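PDB 3KM5: lysine specific cysteine protease from Porphyromonas gingivalis, which cleaves proteins after lysine and may act as a secreted virulence factor, and which is represented here by its calcium-binding K2 cleaved adhesin domain, of a type haemolytic in vitro. Local coordinates for residues P65-S71 with Y155-Y161; G92-M98 with V111-P117. All blocks are in the same frame, centred on the assembly; numbering follows the deposited sequence.

Following the chain from its N terminus, strand 66-70 is the first element of these contacts to appear, and its partner, strand 155-161, does not arrive until some 84 residues further on, counted from Ser71 to Tyr155, so that interaction 1 closes a long loop. Interaction 2 is nested within that loop: it is a local hairpin in which strand 95-100 pairs with strand 109-115 after a short connection. The two meet because strand 155-161 settles between strands 66-70 and 95-100, giving a five-stranded antiparallel sheet of the jelly roll with strand 109-115 at one margin. Tyr161 with Glu114 and His160 with Asp93 are probable hydrogen bonds linking the two contacts directly.

Interaction 1 (P65-S71 with Y155-Y161); sequences PDNYLIS and YVAFRHY. With CA (calcium ion), chain C.
The guanidinium of Arg159 is layered between two tyrosines while its edge holds Asp66. Tyr68 OH lies over one guanidinium face, 3.2 Å from Arg159 CZ, and Tyr161 CD1 sits over the opposite face. Fully extended, with CG anti to the backbone N (chi1 -175°), the arginine runs alongside Tyr68, its CG over the centre of that ring as a CH-pi contact. Its end meets Asp66 side-on: Arg159 NE reaches Asp66 OD1 at 2.7 Å in a nearly straight bond, and NH2 reaches OD2 at 3.1 Å, approaching from above the carboxylate plane. This double grip fixes the rotation of both groups and probably favours a charged carboxylate. Strands 66-70 and 155-161 are antiparallel neighbours inside one sheet of the jelly-roll barrel, with hydrogen-bonded pairs Asn67-His160 and Leu69-Phe158. Next to these pairs, Pro65 CG stands 3.8 Å from the centroid of the His160 ring, over its face; His160 also bonds Ser55 and Asp93. Asn67 turns OD1 to a calcium ion at 2.4 Å, in a site completed by Asp25, Asp27, Asp29, the backbone carbonyl of Gln31 and a water, while its ND2 bonds Ser55. At the other end Ser71 replaces a backbone carbonyl with its hydroxyl: Val156 N bonds Ser71 OG at 3.0 Å, almost perfectly straight, and Ser71 N returns a bond to Val156 O.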
loop_
_atom_site.group_PDB
_atom_site.type_symbol
_atom_site.label_atom_id
_atom_site.label_comp_id
_atom_site.label_asym_id
_atom_site.label_seq_id
_atom_site.Cartn_x
_atom_site.Cartn_y
_atom_site.Cartn_z
ATOM N N PRO A 65 7.946 6.611 -7.771
ATOM C CA PRO A 65 7.431 6.967 -6.456
ATOM C C PRO A 65 8.417 6.896 -5.298
ATOM O O PRO A 65 9.393 6.146 -5.320
ATOM C CB PRO A 65 6.344 5.903 -6.224
ATOM C CG PRO A 65 6.793 4.736 -7.059
ATOM C CD PRO A 65 7.296 5.395 -8.284
ATOM N N ASP A 66 8.141 7.700 -4.295
ATOM C CA ASP A 66 8.676 7.539 -2.946
ATOM C C ASP A 66 7.592 8.015 -1.986
ATOM O O ASP A 66 7.608 9.151 -1.494
ATOM C CB ASP A 66 10.016 8.265 -2.770
ATOM C CG ASP A 66 10.677 7.948 -1.424
ATOM O OD1 ASP A 66 10.126 7.129 -0.677
ATOM O OD2 ASP A 66 11.699 8.579 -1.055
ATOM N N ASN A 67 6.609 7.139 -1.811
ATOM C CA ASN A 67 5.368 7.481 -1.158
ATOM C C ASN A 67 5.253 6.739 0.165
ATOM O O ASN A 67 5.374 5.507 0.219
ATOM C CB ASN A 67 4.155 7.086 -2.024
ATOM C CG ASN A 67 4.153 7.715 -3.390
ATOM O OD1 ASN A 67 4.655 8.814 -3.573
ATOM N ND2 ASN A 67 3.493 7.052 -4.339
ATOM N N TYR A 68 5.039 7.480 1.258
ATOM C CA TYR A 68 4.848 6.891 2.594
ATOM C C TYR A 68 3.392 6.915 3.036
ATOM O O TYR A 68 2.718 7.935 2.950
ATOM C CB TYR A 68 5.671 7.671 3.643
ATOM C CG TYR A 68 7.187 7.643 3.544
ATOM C CD1 TYR A 68 7.959 7.036 4.545
ATOM C CD2 TYR A 68 7.820 8.305 2.549
ATOM C CE1 TYR A 68 9.330 7.058 4.508
ATOM C CE2 TYR A 68 9.219 8.328 2.500
ATOM C CZ TYR A 68 9.942 7.710 3.483
ATOM O OH TYR A 68 11.336 7.767 3.400
ATOM N N LEU A 69 2.984 5.798 3.570
ATOM C CA LEU A 69 1.682 5.633 4.217
ATOM C C LEU A 69 1.966 5.325 5.690
ATOM O O LEU A 69 2.552 4.282 5.992
ATOM C CB LEU A 69 0.915 4.495 3.557
ATOM C CG LEU A 69 -0.405 4.087 4.224
ATOM C CD1 LEU A 69 -1.393 5.189 4.066
ATOM C CD2 LEU A 69 -0.926 2.868 3.562
ATOM N N ILE A 70 1.545 6.209 6.588
ATOM C CA ILE A 70 1.938 6.185 7.996
ATOM C C ILE A 70 0.748 6.004 8.939
ATOM O O ILE A 70 -0.250 6.734 8.879
ATOM C CB ILE A 70 2.699 7.495 8.363
ATOM C CG1 ILE A 70 3.895 7.672 7.433
ATOM C CG2 ILE A 70 3.181 7.510 9.818
ATOM C CD1 ILE A 70 4.607 9.060 7.510
ATOM N N SER A 71 0.854 4.998 9.797
ATOM C CA SER A 71 -0.224 4.666 10.731
ATOM C C SER A 71 -0.399 5.746 11.789
ATOM O O SER A 71 0.415 6.624 11.980
ATOM C CB SER A 71 0.064 3.351 11.444
ATOM O OG SER A 71 1.158 3.469 12.357
ATOM N N TYR A 155 4.997 4.207 15.194
ATOM C CA TYR A 155 4.332 4.338 13.899
ATOM C C TYR A 155 4.899 3.320 12.955
ATOM O O TYR A 155 6.098 3.045 12.975
ATOM C CB TYR A 155 4.524 5.745 13.307
ATOM C CG TYR A 155 4.053 6.894 14.182
ATOM C CD1 TYR A 155 2.703 7.243 14.249
ATOM C CD2 TYR A 155 4.950 7.633 14.942
ATOM C CE1 TYR A 155 2.270 8.296 15.022
ATOM C CE2 TYR A 155 4.511 8.694 15.741
ATOM C CZ TYR A 155 3.180 9.013 15.779
ATOM O OH TYR A 155 2.806 10.088 16.579
ATOM N N VAL A 156 4.021 2.787 12.116
ATOM C CA VAL A 156 4.390 1.854 11.069
ATOM C C VAL A 156 4.094 2.541 9.734
ATOM O O VAL A 156 3.019 3.104 9.548
ATOM C CB VAL A 156 3.605 0.547 11.211
ATOM C CG1 VAL A 156 3.860 -0.379 9.985
ATOM C CG2 VAL A 156 3.959 -0.173 12.517
ATOM N N ALA A 157 5.052 2.505 8.825
ATOM C CA ALA A 157 4.887 3.086 7.506
ATOM C C ALA A 157 5.068 2.034 6.431
ATOM O O ALA A 157 5.886 1.123 6.577
ATOM C CB ALA A 157 5.937 4.198 7.281
ATOM N N PHE A 158 4.314 2.168 5.348
ATOM C CA PHE A 158 4.533 1.414 4.114
ATOM C C PHE A 158 5.040 2.421 3.093
ATOM O O PHE A 158 4.439 3.494 2.874
ATOM C CB PHE A 158 3.223 0.769 3.638
ATOM C CG PHE A 158 2.712 -0.253 4.555
ATOM C CD1 PHE A 158 2.978 -1.601 4.323
ATOM C CD2 PHE A 158 1.930 0.094 5.633
ATOM C CE1 PHE A 158 2.515 -2.580 5.187
ATOM C CE2 PHE A 158 1.455 -0.874 6.498
ATOM C CZ PHE A 158 1.737 -2.232 6.266
ATOM N N ARG A 159 6.160 2.083 2.462
ATOM C CA ARG A 159 6.868 3.000 1.579
ATOM C C ARG A 159 6.988 2.350 0.220
ATOM O O ARG A 159 7.650 1.330 0.088
ATOM C CB ARG A 159 8.244 3.337 2.148
ATOM C CG ARG A 159 8.995 4.389 1.339
ATOM C CD ARG A 159 10.388 4.507 1.886
ATOM N NE ARG A 159 11.232 5.436 1.150
ATOM C CZ ARG A 159 12.534 5.609 1.358
ATOM N NH1 ARG A 159 13.175 4.891 2.289
ATOM N NH2 ARG A 159 13.191 6.492 0.630
ATOM N N HIS A 160 6.330 2.914 -0.785
ATOM C CA HIS A 160 6.435 2.450 -2.162
ATOM C C HIS A 160 7.536 3.282 -2.800
ATOM O O HIS A 160 7.410 4.510 -2.945
ATOM C CB HIS A 160 5.072 2.644 -2.877
ATOM C CG HIS A 160 5.018 2.202 -4.310
ATOM N ND1 HIS A 160 4.119 2.756 -5.197
ATOM C CD2 HIS A 160 5.685 1.230 -4.998
ATOM C CE1 HIS A 160 4.191 2.114 -6.348
ATOM N NE2 HIS A 160 5.147 1.203 -6.262
ATOM N N TYR A 161 8.633 2.633 -3.171
ATOM C CA TYR A 161 9.800 3.364 -3.621
ATOM C C TYR A 161 10.744 2.451 -4.344
ATOM O O TYR A 161 10.532 1.255 -4.394
ATOM C CB TYR A 161 10.493 4.046 -2.432
ATOM C CG TYR A 161 11.484 3.226 -1.636
ATOM C CD1 TYR A 161 12.788 3.671 -1.490
ATOM C CD2 TYR A 161 11.129 2.038 -1.013
ATOM C CE1 TYR A 161 13.705 2.949 -0.793
ATOM C CE2 TYR A 161 12.037 1.336 -0.298
ATOM C CZ TYR A 161 13.332 1.783 -0.191
ATOM O OH TYR A 161 14.290 1.082 0.540
HETATM CA CA CA C . 4.765 10.560 -5.252
HETATM O O HOH W 1 4.836 8.873 -7.020
#

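Interaction 2 (G92-M98 with V111-P117); sequences GDHYAVM and VVFEETP
Val111, first in the segment, meets Met98, where the thioether chain bends at its last torsion and brings CE to 3.7 Å from Val111 CG2; the other methyl, CG1, packs on Ala96 CB. Val112 and Phe113 then share one partner. Both backbone nitrogens bond to Val97 O, Val112 N at 2.9 Å and Phe113 N at a longer 3.3 Å, the classic beta bulge that shifts the register by one. Val112 CG2 and Phe113 CD2 touch separate methyls of Val97, CG1 and CG2 respectively. The Phe113 ring presents an edge to the Tyr95 hydroxyl, with CE2 3.4 Å from OH. Here strands 95-100 and 109-115 form a beta hairpin at the margin of a jelly-roll sheet, strand 109-115 being outermost within the chain. Glu114 packs its CB against Ala96 CB and extends its carboxylate to His94, whose NE2 gives OE2 a bond of 2.8 Å; the acceptor lies in the imidazole plane, whereas the donor stands above the carboxylate plane. The same OE2 also bonds Tyr161 OH. Glu115 is paired with Tyr95 by two backbone bonds; both side chains project from the same face and run alongside each other, each CG between its own backbone N and carbonyl carbon (chi1 near +70°), and Tyr95 OH donates to the anti lone pair of Glu115 OE2 at 2.7 Å. Arg145 forms a salt bridge with that oxygen, and Tyr82 bonds the phenol oxygen. At Thr116, OG1 and His94 ND1 are hydrogen-bonded at 2.8 Å, so both imidazole nitrogens are engaged and the ring's rotation is fixed. Pro117 finally lays CD against the carbonyl oxygen of Asp93, the central residue of an inverse gamma turn, and CG at the edge of the Tyr95 ring.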
loop_
_atom_site.group_PDB
_atom_site.type_symbol
_atom_site.label_atom_id
_atom_site.label_comp_id
_atom_site.label_asym_id
_atom_site.label_seq_id
_atom_site.Cartn_x
_atom_site.Cartn_y
_atom_site.Cartn_z
ATOM N N GLY A 92 6.819 -5.795 -10.155
ATOM C CA GLY A 92 7.891 -5.346 -9.290
ATOM C C GLY A 92 7.777 -4.014 -8.620
ATOM O O GLY A 92 8.730 -3.255 -8.580
ATOM N N ASP A 93 6.639 -3.799 -7.975
ATOM C CA ASP A 93 6.382 -2.568 -7.256
ATOM C C ASP A 93 6.944 -2.660 -5.832
ATOM O O ASP A 93 6.279 -2.960 -4.855
ATOM C CB ASP A 93 4.914 -2.254 -7.355
ATOM C CG ASP A 93 4.605 -1.447 -8.584
ATOM O OD1 ASP A 93 4.936 -0.256 -8.611
ATOM O OD2 ASP A 93 4.033 -2.024 -9.533
ATOM N N HIS A 94 8.249 -2.439 -5.763
ATOM C CA HIS A 94 9.051 -2.531 -4.565
ATOM C C HIS A 94 8.473 -1.693 -3.425
ATOM O O HIS A 94 8.088 -0.517 -3.636
ATOM C CB HIS A 94 10.507 -2.088 -4.895
ATOM C CG HIS A 94 11.459 -2.272 -3.757
ATOM N ND1 HIS A 94 12.168 -3.437 -3.574
ATOM C CD2 HIS A 94 11.795 -1.466 -2.725
ATOM C CE1 HIS A 94 12.898 -3.341 -2.481
ATOM N NE2 HIS A 94 12.690 -2.151 -1.941
ATOM N N TYR A 95 8.468 -2.277 -2.232
ATOM C CA TYR A 95 8.022 -1.531 -1.062
ATOM C C TYR A 95 8.737 -1.984 0.193
ATOM O O TYR A 95 9.280 -3.087 0.265
ATOM C CB TYR A 95 6.494 -1.621 -0.923
ATOM C CG TYR A 95 6.076 -2.961 -0.398
ATOM C CD1 TYR A 95 5.809 -3.127 0.960
ATOM C CD2 TYR A 95 6.003 -4.072 -1.217
ATOM C CE1 TYR A 95 5.518 -4.364 1.481
ATOM C CE2 TYR A 95 5.681 -5.329 -0.694
ATOM C CZ TYR A 95 5.411 -5.460 0.681
ATOM O OH TYR A 95 5.121 -6.696 1.287
ATOM N N ALA A 96 8.742 -1.104 1.173
ATOM C CA ALA A 96 9.249 -1.381 2.500
ATOM C C ALA A 96 8.169 -1.205 3.554
ATOM O O ALA A 96 7.336 -0.372 3.420
ATOM C CB ALA A 96 10.440 -0.458 2.833
ATOM N N VAL A 97 8.292 -1.945 4.652
ATOM C CA VAL A 97 7.580 -1.676 5.899
ATOM C C VAL A 97 8.667 -1.059 6.805
ATOM O O VAL A 97 9.805 -1.586 6.911
ATOM C CB VAL A 97 7.009 -2.961 6.540
ATOM C CG1 VAL A 97 6.341 -2.706 7.876
ATOM C CG2 VAL A 97 6.027 -3.647 5.581
ATOM N N MET A 98 8.352 0.083 7.413
ATOM C CA MET A 98 9.268 0.802 8.268
ATOM C C MET A 98 8.635 1.118 9.586
ATOM O O MET A 98 7.418 1.139 9.729
ATOM C CB MET A 98 9.665 2.109 7.586
ATOM C CG MET A 98 10.058 1.916 6.112
ATOM S SD MET A 98 10.640 3.447 5.370
ATOM C CE MET A 98 12.246 3.641 6.098
ATOM N N VAL A 111 13.830 0.864 7.990
ATOM C CA VAL A 111 13.262 -0.296 7.293
ATOM C C VAL A 111 13.356 -1.511 8.200
ATOM O O VAL A 111 14.421 -1.763 8.801
ATOM C CB VAL A 111 14.043 -0.601 5.979
ATOM C CG1 VAL A 111 13.506 -1.843 5.302
ATOM C CG2 VAL A 111 13.972 0.544 4.998
ATOM N N VAL A 112 12.253 -2.238 8.355
ATOM C CA VAL A 112 12.257 -3.506 9.043
ATOM C C VAL A 112 11.967 -4.686 8.103
ATOM O O VAL A 112 12.185 -5.831 8.497
ATOM C CB VAL A 112 11.243 -3.535 10.230
ATOM C CG1 VAL A 112 11.615 -2.485 11.253
ATOM C CG2 VAL A 112 9.817 -3.358 9.820
ATOM N N PHE A 113 11.432 -4.430 6.909
ATOM C CA PHE A 113 11.158 -5.461 5.900
ATOM C C PHE A 113 11.054 -4.772 4.558
ATOM O O PHE A 113 10.462 -3.712 4.495
ATOM C CB PHE A 113 9.835 -6.202 6.181
ATOM C CG PHE A 113 9.381 -7.055 5.020
ATOM C CD1 PHE A 113 10.141 -8.138 4.623
ATOM C CD2 PHE A 113 8.260 -6.707 4.266
ATOM C CE1 PHE A 113 9.782 -8.884 3.485
ATOM C CE2 PHE A 113 7.872 -7.478 3.181
ATOM C CZ PHE A 113 8.629 -8.553 2.798
ATOM N N GLU A 114 11.595 -5.348 3.488
ATOM C CA GLU A 114 11.263 -4.831 2.159
ATOM C C GLU A 114 11.451 -5.923 1.122
ATOM O O GLU A 114 12.174 -6.892 1.367
ATOM C CB GLU A 114 11.998 -3.527 1.810
ATOM C CG GLU A 114 13.466 -3.625 1.698
ATOM C CD GLU A 114 14.170 -2.276 1.402
ATOM O OE1 GLU A 114 15.242 -2.061 1.986
ATOM O OE2 GLU A 114 13.691 -1.460 0.574
ATOM N N GLU A 115 10.759 -5.787 -0.006
ATOM C CA GLU A 115 10.772 -6.775 -1.047
ATOM C C GLU A 115 10.310 -6.190 -2.367
ATOM O O GLU A 115 9.781 -5.092 -2.439
ATOM C CB GLU A 115 9.916 -7.991 -0.697
ATOM C CG GLU A 115 8.448 -7.680 -0.724
ATOM C CD GLU A 115 7.560 -8.891 -0.464
ATOM O OE1 GLU A 115 8.003 -10.028 -0.715
ATOM O OE2 GLU A 115 6.448 -8.715 0.061
ATOM N N THR A 116 10.619 -6.936 -3.424
ATOM C CA THR A 116 10.151 -6.636 -4.738
ATOM C C THR A 116 9.209 -7.777 -5.113
ATOM O O THR A 116 9.657 -8.919 -5.275
ATOM C CB THR A 116 11.312 -6.602 -5.743
ATOM O OG1 THR A 116 12.306 -5.685 -5.302
ATOM C CG2 THR A 116 10.838 -6.125 -7.093
ATOM N N PRO A 117 7.895 -7.508 -5.189
ATOM C CA PRO A 117 6.936 -8.547 -5.539
ATOM C C PRO A 117 7.245 -9.279 -6.821
ATOM O O PRO A 117 7.759 -8.689 -7.775
ATOM C CB PRO A 117 5.625 -7.763 -5.664
ATOM C CG PRO A 117 5.813 -6.627 -4.713
ATOM C CD PRO A 117 7.232 -6.232 -4.875
#